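Local coordinates for testis-expressed protein 101 (Mus musculus, PDB 7BPS) that acts in fertilization by controlling sperm binding to the zona pellucida and sperm migration into the oviduct, probably through the adhesion molecule ADAM3, at residues G170-A175 against E187-Y191; V80-Y84 against L99-W103; S14-P19 against R51-L55; F23-S27 against V54-K58. All coordinates share one frame; numbering follows the deposited sequence.

Contact 1. Residues G170-A175 against E187-Y191; sequences GCRLMA and ETCSY
The carboxylate of E187 grips two successive backbone amides of the 170-175 loop. Its OE2 takes the N-H of L173 at 2.8 Å on the syn lone pair, through a bent bond of 141°. OE1 receives M174 N, also at 2.8 Å but straighter at 164°, from the syn side and somewhat out of the carboxylate plane. Next along the strand, C189 SG is joined to C171 SG at 2.1 Å, a disulfide that ties the loop covalently to strand 183-193. Beyond it, G170 lays its CA over the centre of the Y191 ring, a CH-pi contact with CA 3.5 Å from the centroid. The C171 sulfur meets the same ring obliquely, SG lying 4.2 Å from Y191 CD1.

These three anchors come from alternate residues of one strand, whose side chains all turn to the loop. E187 reaches the amides because CG stands anti to its backbone N (chi1 173°) and the chain beyond is extended. The amides themselves are presented by a type I turn from R172 to A175, while the hydroxyl of Y145, on strand 143-152, is also hydrogen-bonded to E187 OE2. Within this Ly6/uPAR domain the loop is therefore fastened by a covalent link flanked by a carboxylate and an aromatic face, and the paired N-H donors would be expected to stabilise E187 as an anion.

Contact 2. Residues V80-Y84 against L99-W103; sequences VAISY and LASVW
W103 overlaps V80 and I82 with the six-membered part of its indole. V80 CG1 lies 3.7 Å from W103 CH2 and almost as near CZ3, approaching the ring obliquely. I82 sits beside this, its CB at the indole edge in the ring plane, 3.8 Å from W103 CZ3, while CD1 comes within 3.8 Å of W103 CZ3 from an oblique direction. With CG anti to the backbone N (chi1 -175°), the tryptophan swings its benzo ring to the strand although its CB does not point there.

The contact folds the chain that follows strand 80-88 back across the antiparallel sheet of the first Ly6/uPAR domain, where V80, I82 and Y84 project from one side of the strand. V102 fills the next position: both of its methyls meet Y84 CB, CG1 at 3.8 Å, and the two side chains run at about a right angle to one another. CG2 also nears the Y84 ring obliquely. The backbone of V102 adds to the cover, its O lying 3.7 Å from I82 CG2. L99 O accepts from both V102 N and W103 N, two local bonds within the loop, and L44 of the adjacent strand 37-46 touches both V102 and W103. At the far end of Y84, the hydroxyl is hydrogen-bonded to E40.

Contact 3. Residues S14-P19 against R51-L55; sequences SLEDDP and RTVVL
R51 reaches alongside D17 in a salt bridge from R51 NE to D17 OD1, modelled at a doubtful, unusually short 2.5 Å. From here strands 6-16 and 52-61 run antiparallel in the sheet of the first Ly6/uPAR domain. R51 is extended from CG to NE, with CG anti to the carbonyl carbon (chi1 -56°), which carries NE beside D17. OD1 is met on the syn side but out of the carboxylate plane, and the two planes are 39° apart, so the pair is not coplanar.

T52 and E16 form a hydrogen-bonded pair: T52 N gives a straight bond of 169° to E16 O, whereas the return bond from E16 N to T52 O is weak. T52 CB rests 3.9 Å from P19 CG, where the chain leaves the strand for helix 19-22; W103 packs on both residues. V53 and L15 are a non-hydrogen-bonded pair on the other face, where V53 CG2 meets L15 CD2 at 3.5 Å. V53 also touches V124 and L126 of strand 119-126, which puts this face against the second domain.

V54 returns to the face of T52 and E16. Its backbone pairs with S14 in both directions, V54 N to S14 O at 2.8 Å being the shorter bond. Its CG2 carries E16 CB at 3.9 Å, the side chains crossing at about a right angle. A water donates to both V54 O and S14 OG, at 2.9 Å each.

Contact 4. Residues F23-S27 against V54-K58; sequences FNWTS and VLASK. With NAG (2-acetamido-2-deoxy-beta-D-glucopyranose), chain C; FUC (alpha-L-fucopyranose), chain B.
The indole of W25 takes K58 on one face: CE stands 3.3 Å above the centroid of the five-membered ring, almost on its normal, and NZ adds a cation-pi contact. In this Ly6/uPAR domain the loop after helix 19-22 covers strand 52-61 through V54, A56 and K58, alternate residues on one side of the strand. At the indole edge, in the ring plane, a water accepts from NE1 and makes a weak bond to A56 O. A56 CB approaches the same ring obliquely, 3.6 Å from W25 NE1. The F23 ring has W25 CB at its edge, and meets the strand obliquely through CE2, 3.6 Å from V54 CG1, and CZ, 3.9 Å from A56 CB.

K58 spans the indole because its chain is extended beyond CG, with CG beside the backbone N (chi1 -70°). Its ammonium is also held by K96 O, N94 O and Q8 OE1, so the buried charge has several oxygen partners.

The outer side of the loop carries sugar. N24 ND2 is bonded to the first N-acetylglucosamine, while N24 OD1 accepts from T26 N in an Asx turn; the fucose methyl C6 approaches S27 C at 3.5 Å. S27 OG, which also bonds to S10, and K58 NZ reach W25 O from opposite faces of its carbonyl plane, at 2.8 Å and 3.1 Å.

Contacts 2, 3 and 4 belong to the sheet of the first domain, while contact 1 lies in the second. Contacts 3 and 4 share V54 and L55 on strand 52-61; contact 3 adds backbone pairing, whereas contact 4 rests mainly on side chains. L99 and W103 of contact 2 bridge them, packing on F23, W25, P19 and T52. Contact 4, the most buried, sets two aromatic rings against the strand and a lysine whose ammonium is hydrogen-bonded, with a glycan outside; contact 2 is apolar and partly buried; contact 3 combines strand pairing with an exposed ion pair. Contact 1 relies instead on a disulfide and carboxylate-amide bonds, and meets contact 2 where L173 and M174 touch A81.

Contact 1. Residues G170-A175 against E187-Y191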
loop_
_atom_site.group_PDB
_atom_site.type_symbol
_atom_site.label_atom_id
_atom_site.label_comp_id
_atom_site.label_asym_id
_atom_site.label_seq_id
_atom_site.Cartn_x
_atom_site.Cartn_y
_atom_site.Cartn_z
ATOM N N GLY A 170 -3.825 -15.507 -9.846
ATOM C CA GLY A 170 -2.991 -14.822 -10.853
ATOM C C GLY A 170 -2.361 -13.560 -10.301
ATOM O O GLY A 170 -2.117 -13.494 -9.077
ATOM N N CYS A 171 -2.105 -12.587 -11.176
ATOM C CA CYS A 171 -1.337 -11.369 -10.848
ATOM C C CYS A 171 -2.291 -10.296 -10.312
ATOM O O CYS A 171 -2.367 -9.222 -10.937
ATOM C CB CYS A 171 -0.564 -10.881 -12.066
ATOM S SG CYS A 171 0.646 -12.081 -12.662
ATOM N N ARG A 172 -2.922 -10.551 -9.158
ATOM C CA ARG A 172 -4.063 -9.735 -8.648
ATOM C C ARG A 172 -3.884 -9.418 -7.164
ATOM O O ARG A 172 -4.890 -9.289 -6.442
ATOM C CB ARG A 172 -5.370 -10.474 -8.948
ATOM C CG ARG A 172 -5.632 -10.631 -10.435
ATOM C CD ARG A 172 -7.105 -10.838 -10.768
ATOM N NE ARG A 172 -7.313 -12.242 -11.072
ATOM C CZ ARG A 172 -7.635 -12.743 -12.254
ATOM N NH1 ARG A 172 -7.865 -11.946 -13.276
ATOM N NH2 ARG A 172 -7.764 -14.047 -12.394
ATOM N N LEU A 173 -2.638 -9.265 -6.724
ATOM C CA LEU A 173 -2.327 -8.701 -5.393
ATOM C C LEU A 173 -3.089 -7.378 -5.243
ATOM O O LEU A 173 -3.680 -7.150 -4.165
ATOM C CB LEU A 173 -0.812 -8.511 -5.248
ATOM C CG LEU A 173 -0.359 -7.876 -3.931
ATOM C CD1 LEU A 173 -0.878 -8.663 -2.731
ATOM C CD2 LEU A 173 1.146 -7.757 -3.869
ATOM N N MET A 174 -3.081 -6.528 -6.274
ATOM C CA MET A 174 -3.726 -5.198 -6.180
ATOM C C MET A 174 -5.137 -5.261 -6.800
ATOM O O MET A 174 -5.711 -4.205 -7.111
ATOM C CB MET A 174 -2.858 -4.124 -6.839
ATOM C CG MET A 174 -1.639 -3.776 -6.038
ATOM S SD MET A 174 -2.048 -3.242 -4.351
ATOM C CE MET A 174 -2.825 -1.661 -4.665
ATOM N N ALA A 175 -5.701 -6.463 -6.919
ATOM C CA ALA A 175 -7.099 -6.723 -7.330
ATOM C C ALA A 175 -7.451 -5.973 -8.618
ATOM O O ALA A 175 -8.604 -5.643 -8.778
ATOM C CB ALA A 175 -8.025 -6.368 -6.200
ATOM N N GLU A 187 0.986 -3.909 -12.004
ATOM C CA GLU A 187 1.331 -5.172 -11.322
ATOM C C GLU A 187 1.782 -6.138 -12.408
ATOM O O GLU A 187 1.065 -6.276 -13.385
ATOM C CB GLU A 187 0.142 -5.718 -10.512
ATOM C CG GLU A 187 0.410 -7.102 -9.923
ATOM C CD GLU A 187 -0.622 -7.623 -8.931
ATOM O OE1 GLU A 187 -1.538 -6.867 -8.569
ATOM O OE2 GLU A 187 -0.502 -8.798 -8.520
ATOM N N THR A 188 2.915 -6.801 -12.217
ATOM C CA THR A 188 3.370 -7.924 -13.070
ATOM C C THR A 188 3.729 -9.038 -12.091
ATOM O O THR A 188 4.092 -8.707 -10.933
ATOM C CB THR A 188 4.501 -7.476 -14.017
ATOM O OG1 THR A 188 5.534 -6.928 -13.208
ATOM C CG2 THR A 188 4.089 -6.394 -14.999
ATOM N N CYS A 189 3.606 -10.297 -12.494
ATOM C CA CYS A 189 3.937 -11.412 -11.583
ATOM C C CYS A 189 4.187 -12.704 -12.346
ATOM O O CYS A 189 3.793 -12.805 -13.538
ATOM C CB CYS A 189 2.832 -11.588 -10.543
ATOM S SG CYS A 189 1.591 -12.835 -10.962
ATOM N N SER A 190 4.827 -13.635 -11.648
ATOM C CA SER A 190 4.680 -15.099 -11.814
ATOM C C SER A 190 3.840 -15.646 -10.665
ATOM O O SER A 190 3.907 -15.103 -9.516
ATOM C CB SER A 190 6.012 -15.770 -11.790
ATOM O OG SER A 190 6.816 -15.239 -12.792
ATOM N N TYR A 191 3.175 -16.754 -10.928
ATOM C CA TYR A 191 2.375 -17.477 -9.920
ATOM C C TYR A 191 2.362 -18.949 -10.298
ATOM O O TYR A 191 2.510 -19.291 -11.465
ATOM C CB TYR A 191 0.981 -16.865 -9.798
ATOM C CG TYR A 191 0.102 -17.057 -11.004
ATOM C CD1 TYR A 191 0.192 -16.213 -12.106
ATOM C CD2 TYR A 191 -0.850 -18.072 -11.025
ATOM C CE1 TYR A 191 -0.625 -16.382 -13.212
ATOM C CE2 TYR A 191 -1.685 -18.243 -12.115
ATOM C CZ TYR A 191 -1.582 -17.384 -13.196
ATOM O OH TYR A 191 -2.404 -17.548 -14.255
#

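Contact 2. Residues V80-Y84 against L99-W103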
loop_
_atom_site.group_PDB
_atom_site.type_symbol
_atom_site.label_atom_id
_atom_site.label_comp_id
_atom_site.label_asym_id
_atom_site.label_seq_id
_atom_site.Cartn_x
_atom_site.Cartn_y
_atom_site.Cartn_z
ATOM N N VAL A 80 -1.103 -9.489 2.140
ATOM C CA VAL A 80 -2.167 -8.535 2.553
ATOM C C VAL A 80 -1.811 -7.189 1.925
ATOM O O VAL A 80 -0.638 -6.720 2.126
ATOM C CB VAL A 80 -2.251 -8.398 4.082
ATOM C CG1 VAL A 80 -3.368 -7.451 4.491
ATOM C CG2 VAL A 80 -2.403 -9.748 4.751
ATOM N N ALA A 81 -2.760 -6.582 1.213
ATOM C CA ALA A 81 -2.633 -5.208 0.697
ATOM C C ALA A 81 -3.893 -4.445 1.097
ATOM O O ALA A 81 -4.994 -4.951 0.831
ATOM C CB ALA A 81 -2.373 -5.244 -0.789
ATOM N N ILE A 82 -3.728 -3.292 1.752
ATOM C CA ILE A 82 -4.837 -2.456 2.288
ATOM C C ILE A 82 -4.522 -0.978 2.039
ATOM O O ILE A 82 -3.359 -0.587 2.232
ATOM C CB ILE A 82 -5.016 -2.724 3.788
ATOM C CG1 ILE A 82 -5.688 -4.077 4.019
ATOM C CG2 ILE A 82 -5.773 -1.581 4.449
ATOM C CD1 ILE A 82 -5.770 -4.490 5.491
ATOM N N SER A 83 -5.522 -0.169 1.675
ATOM C CA SER A 83 -5.335 1.294 1.516
ATOM C C SER A 83 -6.425 2.067 2.248
ATOM O O SER A 83 -7.555 1.560 2.376
ATOM C CB SER A 83 -5.220 1.706 0.065
ATOM O OG SER A 83 -6.454 1.561 -0.596
ATOM N N TYR A 84 -6.050 3.245 2.727
ATOM C CA TYR A 84 -6.949 4.317 3.207
ATOM C C TYR A 84 -6.664 5.591 2.417
ATOM O O TYR A 84 -5.486 5.963 2.340
ATOM C CB TYR A 84 -6.705 4.563 4.688
ATOM C CG TYR A 84 -7.287 5.848 5.206
ATOM C CD1 TYR A 84 -8.586 5.924 5.690
ATOM C CD2 TYR A 84 -6.525 6.993 5.203
ATOM C CE1 TYR A 84 -9.092 7.111 6.191
ATOM C CE2 TYR A 84 -7.020 8.185 5.684
ATOM C CZ TYR A 84 -8.301 8.246 6.189
ATOM O OH TYR A 84 -8.744 9.443 6.663
ATOM N N LEU A 99 -2.144 5.196 11.942
ATOM C CA LEU A 99 -2.703 4.167 11.034
ATOM C C LEU A 99 -3.459 3.102 11.838
ATOM O O LEU A 99 -3.763 2.009 11.270
ATOM C CB LEU A 99 -1.538 3.546 10.262
ATOM C CG LEU A 99 -0.663 4.515 9.477
ATOM C CD1 LEU A 99 0.310 3.738 8.615
ATOM C CD2 LEU A 99 -1.489 5.451 8.615
ATOM N N ALA A 100 -3.759 3.371 13.107
ATOM C CA ALA A 100 -4.366 2.379 14.030
ATOM C C ALA A 100 -5.712 1.898 13.465
ATOM O O ALA A 100 -5.944 0.689 13.462
ATOM C CB ALA A 100 -4.503 2.981 15.410
ATOM N N SER A 101 -6.550 2.805 12.967
ATOM C CA SER A 101 -7.896 2.492 12.420
ATOM C C SER A 101 -7.803 1.897 11.007
ATOM O O SER A 101 -8.860 1.600 10.458
ATOM C CB SER A 101 -8.771 3.719 12.416
ATOM O OG SER A 101 -8.328 4.635 11.420
ATOM N N VAL A 102 -6.608 1.744 10.426
ATOM C CA VAL A 102 -6.426 1.353 8.997
ATOM C C VAL A 102 -5.962 -0.101 8.913
ATOM O O VAL A 102 -6.469 -0.800 8.029
ATOM C CB VAL A 102 -5.408 2.284 8.312
ATOM C CG1 VAL A 102 -5.120 1.894 6.872
ATOM C CG2 VAL A 102 -5.842 3.729 8.390
ATOM N N TRP A 103 -5.022 -0.528 9.769
ATOM C CA TRP A 103 -4.202 -1.760 9.538
ATOM C C TRP A 103 -4.517 -2.823 10.604
ATOM O O TRP A 103 -3.809 -2.782 11.614
ATOM C CB TRP A 103 -2.703 -1.376 9.482
ATOM C CG TRP A 103 -1.722 -2.466 9.136
ATOM C CD1 TRP A 103 -0.683 -2.893 9.912
ATOM C CD2 TRP A 103 -1.624 -3.224 7.909
ATOM N NE1 TRP A 103 0.036 -3.866 9.270
ATOM C CE2 TRP A 103 -0.523 -4.097 8.040
ATOM C CE3 TRP A 103 -2.377 -3.270 6.729
ATOM C CZ2 TRP A 103 -0.181 -5.018 7.044
ATOM C CZ3 TRP A 103 -2.033 -4.168 5.742
ATOM C CH2 TRP A 103 -0.948 -5.028 5.895
#

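Contact 3. Residues S14-P19 against R51-L55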
loop_
_atom_site.group_PDB
_atom_site.type_symbol
_atom_site.label_atom_id
_atom_site.label_comp_id
_atom_site.label_asym_id
_atom_site.label_seq_id
_atom_site.Cartn_x
_atom_site.Cartn_y
_atom_site.Cartn_z
ATOM N N SER A 14 8.568 3.411 3.505
ATOM C CA SER A 14 9.251 2.767 4.651
ATOM C C SER A 14 8.829 1.310 4.785
ATOM O O SER A 14 7.740 0.917 4.277
ATOM C CB SER A 14 9.001 3.508 5.929
ATOM O OG SER A 14 7.606 3.639 6.191
ATOM N N LEU A 15 9.716 0.537 5.406
ATOM C CA LEU A 15 9.428 -0.807 5.954
ATOM C C LEU A 15 9.214 -0.648 7.450
ATOM O O LEU A 15 10.018 0.003 8.098
ATOM C CB LEU A 15 10.608 -1.726 5.711
ATOM C CG LEU A 15 10.769 -2.222 4.296
ATOM C CD1 LEU A 15 12.066 -3.025 4.207
ATOM C CD2 LEU A 15 9.583 -3.081 3.932
ATOM N N GLU A 16 8.164 -1.248 7.966
ATOM C CA GLU A 16 7.568 -0.851 9.257
ATOM C C GLU A 16 7.305 -2.178 9.989
ATOM O O GLU A 16 6.733 -3.138 9.359
ATOM C CB GLU A 16 6.368 0.007 8.863
ATOM C CG GLU A 16 6.263 1.364 9.503
ATOM C CD GLU A 16 7.446 2.289 9.534
ATOM O OE1 GLU A 16 7.579 3.106 8.619
ATOM O OE2 GLU A 16 8.130 2.276 10.555
ATOM N N ASP A 17 7.803 -2.276 11.217
ATOM C CA ASP A 17 7.568 -3.430 12.120
ATOM C C ASP A 17 6.083 -3.511 12.480
ATOM O O ASP A 17 5.470 -4.565 12.244
ATOM C CB ASP A 17 8.481 -3.332 13.343
ATOM C CG ASP A 17 9.890 -3.702 12.960
ATOM O OD1 ASP A 17 10.010 -4.537 12.047
ATOM O OD2 ASP A 17 10.846 -3.140 13.533
ATOM N N ASP A 18 5.541 -2.432 13.008
ATOM C CA ASP A 18 4.193 -2.389 13.620
ATOM C C ASP A 18 3.573 -1.034 13.275
ATOM O O ASP A 18 3.442 -0.160 14.130
ATOM C CB ASP A 18 4.324 -2.658 15.123
ATOM C CG ASP A 18 3.032 -3.028 15.830
ATOM O OD1 ASP A 18 1.980 -3.173 15.155
ATOM O OD2 ASP A 18 3.104 -3.186 17.058
ATOM N N PRO A 19 3.257 -0.795 11.982
ATOM C CA PRO A 19 2.804 0.521 11.530
ATOM C C PRO A 19 1.499 0.983 12.184
ATOM O O PRO A 19 1.331 2.183 12.330
ATOM C CB PRO A 19 2.614 0.362 10.014
ATOM C CG PRO A 19 2.585 -1.130 9.780
ATOM C CD PRO A 19 3.431 -1.743 10.877
ATOM N N ARG A 51 8.074 -7.552 7.466
ATOM C CA ARG A 51 7.661 -6.161 7.771
ATOM C C ARG A 51 6.615 -5.721 6.740
ATOM O O ARG A 51 6.321 -6.478 5.750
ATOM C CB ARG A 51 8.864 -5.225 7.752
ATOM C CG ARG A 51 9.967 -5.666 8.696
ATOM C CD ARG A 51 10.968 -4.544 8.830
ATOM N NE ARG A 51 11.622 -4.584 10.113
ATOM C CZ ARG A 51 12.799 -5.140 10.341
ATOM N NH1 ARG A 51 13.464 -5.704 9.346
ATOM N NH2 ARG A 51 13.303 -5.108 11.566
ATOM N N THR A 52 6.068 -4.536 6.953
ATOM C CA THR A 52 5.007 -3.950 6.111
ATOM C C THR A 52 5.610 -2.782 5.327
ATOM O O THR A 52 6.231 -1.887 5.956
ATOM C CB THR A 52 3.827 -3.519 6.978
ATOM O OG1 THR A 52 3.308 -4.703 7.566
ATOM C CG2 THR A 52 2.736 -2.838 6.196
ATOM N N VAL A 53 5.442 -2.803 4.010
ATOM C CA VAL A 53 5.793 -1.646 3.147
ATOM C C VAL A 53 4.687 -0.597 3.323
ATOM O O VAL A 53 3.517 -0.956 3.243
ATOM C CB VAL A 53 5.954 -2.078 1.681
ATOM C CG1 VAL A 53 6.352 -0.914 0.781
ATOM C CG2 VAL A 53 6.982 -3.183 1.576
ATOM N N VAL A 54 5.062 0.647 3.581
ATOM C CA VAL A 54 4.128 1.789 3.741
ATOM C C VAL A 54 4.486 2.875 2.713
ATOM O O VAL A 54 5.631 3.437 2.774
ATOM C CB VAL A 54 4.133 2.294 5.188
ATOM C CG1 VAL A 54 3.104 3.353 5.406
ATOM C CG2 VAL A 54 3.881 1.160 6.154
ATOM N N LEU A 55 3.572 3.088 1.753
ATOM C CA LEU A 55 3.542 4.229 0.813
ATOM C C LEU A 55 2.487 5.203 1.351
ATOM O O LEU A 55 1.279 4.878 1.302
ATOM C CB LEU A 55 3.218 3.749 -0.608
ATOM C CG LEU A 55 4.144 2.664 -1.167
ATOM C CD1 LEU A 55 3.575 1.269 -0.908
ATOM C CD2 LEU A 55 4.407 2.833 -2.654
HETATM O O HOH W 1 6.144 5.539 4.636
#

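Contact 4. Residues F23-S27 against V54-K58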
loop_
_atom_site.group_PDB
_atom_site.type_symbol
_atom_site.label_atom_id
_atom_site.label_comp_id
_atom_site.label_asym_id
_atom_site.label_seq_id
_atom_site.Cartn_x
_atom_site.Cartn_y
_atom_site.Cartn_z
ATOM N N PHE A 23 3.522 4.427 13.595
ATOM C CA PHE A 23 3.617 5.321 12.411
ATOM C C PHE A 23 2.997 6.669 12.735
ATOM O O PHE A 23 1.791 6.702 13.018
ATOM C CB PHE A 23 2.903 4.725 11.200
ATOM C CG PHE A 23 3.275 5.368 9.896
ATOM C CD1 PHE A 23 2.589 6.474 9.434
ATOM C CD2 PHE A 23 4.299 4.847 9.121
ATOM C CE1 PHE A 23 2.916 7.062 8.220
ATOM C CE2 PHE A 23 4.628 5.432 7.905
ATOM C CZ PHE A 23 3.926 6.535 7.453
ATOM N N ASN A 24 3.810 7.720 12.712
ATOM C CA ASN A 24 3.375 9.134 12.865
ATOM C C ASN A 24 3.219 9.772 11.469
ATOM O O ASN A 24 4.248 10.082 10.848
ATOM C CB ASN A 24 4.342 9.936 13.747
ATOM C CG ASN A 24 3.790 11.292 14.111
ATOM O OD1 ASN A 24 2.854 11.760 13.468
ATOM N ND2 ASN A 24 4.338 11.922 15.143
ATOM N N TRP A 25 1.981 10.003 11.030
ATOM C CA TRP A 25 1.622 10.551 9.690
ATOM C C TRP A 25 1.440 12.086 9.706
ATOM O O TRP A 25 1.273 12.671 8.617
ATOM C CB TRP A 25 0.348 9.857 9.191
ATOM C CG TRP A 25 0.167 9.869 7.708
ATOM C CD1 TRP A 25 1.044 10.309 6.770
ATOM C CD2 TRP A 25 -0.965 9.345 6.994
ATOM N NE1 TRP A 25 0.518 10.133 5.519
ATOM C CE2 TRP A 25 -0.707 9.541 5.625
ATOM C CE3 TRP A 25 -2.173 8.747 7.378
ATOM C CZ2 TRP A 25 -1.591 9.120 4.640
ATOM C CZ3 TRP A 25 -3.063 8.359 6.403
ATOM C CH2 TRP A 25 -2.768 8.539 5.050
ATOM N N THR A 26 1.453 12.719 10.883
ATOM C CA THR A 26 1.437 14.198 11.033
ATOM C C THR A 26 2.625 14.796 10.262
ATOM O O THR A 26 3.766 14.394 10.502
ATOM C CB THR A 26 1.437 14.613 12.511
ATOM O OG1 THR A 26 0.291 14.013 13.119
ATOM C CG2 THR A 26 1.420 16.116 12.725
ATOM N N SER A 27 2.336 15.725 9.364
ATOM C CA SER A 27 3.272 16.333 8.384
ATOM C C SER A 27 3.103 17.862 8.414
ATOM O O SER A 27 2.056 18.328 8.884
ATOM C CB SER A 27 3.009 15.774 6.999
ATOM O OG SER A 27 2.917 14.354 7.009
ATOM N N VAL A 54 5.062 0.647 3.581
ATOM C CA VAL A 54 4.128 1.789 3.741
ATOM C C VAL A 54 4.486 2.875 2.713
ATOM O O VAL A 54 5.631 3.437 2.774
ATOM C CB VAL A 54 4.133 2.294 5.188
ATOM C CG1 VAL A 54 3.104 3.353 5.406
ATOM C CG2 VAL A 54 3.881 1.160 6.154
ATOM N N LEU A 55 3.572 3.088 1.753
ATOM C CA LEU A 55 3.542 4.229 0.813
ATOM C C LEU A 55 2.487 5.203 1.351
ATOM O O LEU A 55 1.279 4.878 1.302
ATOM C CB LEU A 55 3.218 3.749 -0.608
ATOM C CG LEU A 55 4.144 2.664 -1.167
ATOM C CD1 LEU A 55 3.575 1.269 -0.908
ATOM C CD2 LEU A 55 4.407 2.833 -2.654
ATOM N N ALA A 56 2.938 6.323 1.913
ATOM C CA ALA A 56 2.099 7.358 2.555
ATOM C C ALA A 56 2.288 8.701 1.838
ATOM O O ALA A 56 3.431 9.235 1.787
ATOM C CB ALA A 56 2.416 7.465 4.031
ATOM N N SER A 57 1.179 9.230 1.326
ATOM C CA SER A 57 1.105 10.501 0.576
ATOM C C SER A 57 0.118 11.465 1.241
ATOM O O SER A 57 -1.030 11.072 1.468
ATOM C CB SER A 57 0.714 10.257 -0.834
ATOM O OG SER A 57 0.437 11.486 -1.443
ATOM N N LYS A 58 0.573 12.689 1.514
ATOM C CA LYS A 58 -0.286 13.859 1.814
ATOM C C LYS A 58 0.080 14.988 0.842
ATOM O O LYS A 58 1.271 15.201 0.598
ATOM C CB LYS A 58 -0.125 14.264 3.272
ATOM C CG LYS A 58 -0.724 13.277 4.257
ATOM C CD LYS A 58 -0.937 13.874 5.623
ATOM C CE LYS A 58 -1.395 12.852 6.645
ATOM N NZ LYS A 58 -1.649 13.494 7.956
HETATM C C1 NAG C . 3.876 13.205 15.641
HETATM C C2 NAG C . 3.366 13.129 17.103
HETATM C C3 NAG C . 2.764 14.493 17.509
HETATM C C4 NAG C . 3.808 15.579 17.314
HETATM C C5 NAG C . 4.222 15.584 15.831
HETATM C C6 NAG C . 5.165 16.759 15.603
HETATM C C7 NAG C . 2.560 11.069 18.311
HETATM C C8 NAG C . 1.387 10.156 18.573
HETATM N N2 NAG C . 2.384 12.049 17.374
HETATM O O3 NAG C . 2.335 14.552 18.875
HETATM O O4 NAG C . 3.295 16.851 17.778
HETATM O O5 NAG C . 4.794 14.307 15.434
HETATM O O6 NAG C . 6.043 16.515 14.507
HETATM O O7 NAG C . 3.604 10.914 18.953
HETATM C C1 FUC B . 7.125 17.175 14.116
HETATM C C2 FUC B . 8.466 16.957 13.458
HETATM C C3 FUC B . 8.238 15.929 12.338
HETATM C C4 FUC B . 7.120 16.352 11.380
HETATM C C5 FUC B . 5.926 17.105 12.038
HETATM C C6 FUC B . 5.336 18.163 11.113
HETATM O O2 FUC B . 9.377 16.539 14.493
HETATM O O3 FUC B . 9.416 15.701 11.548
HETATM O O4 FUC B . 7.701 17.101 10.295
HETATM O O5 FUC B . 6.156 17.790 13.284
HETATM O O HOH W 2 2.820 11.087 3.873
#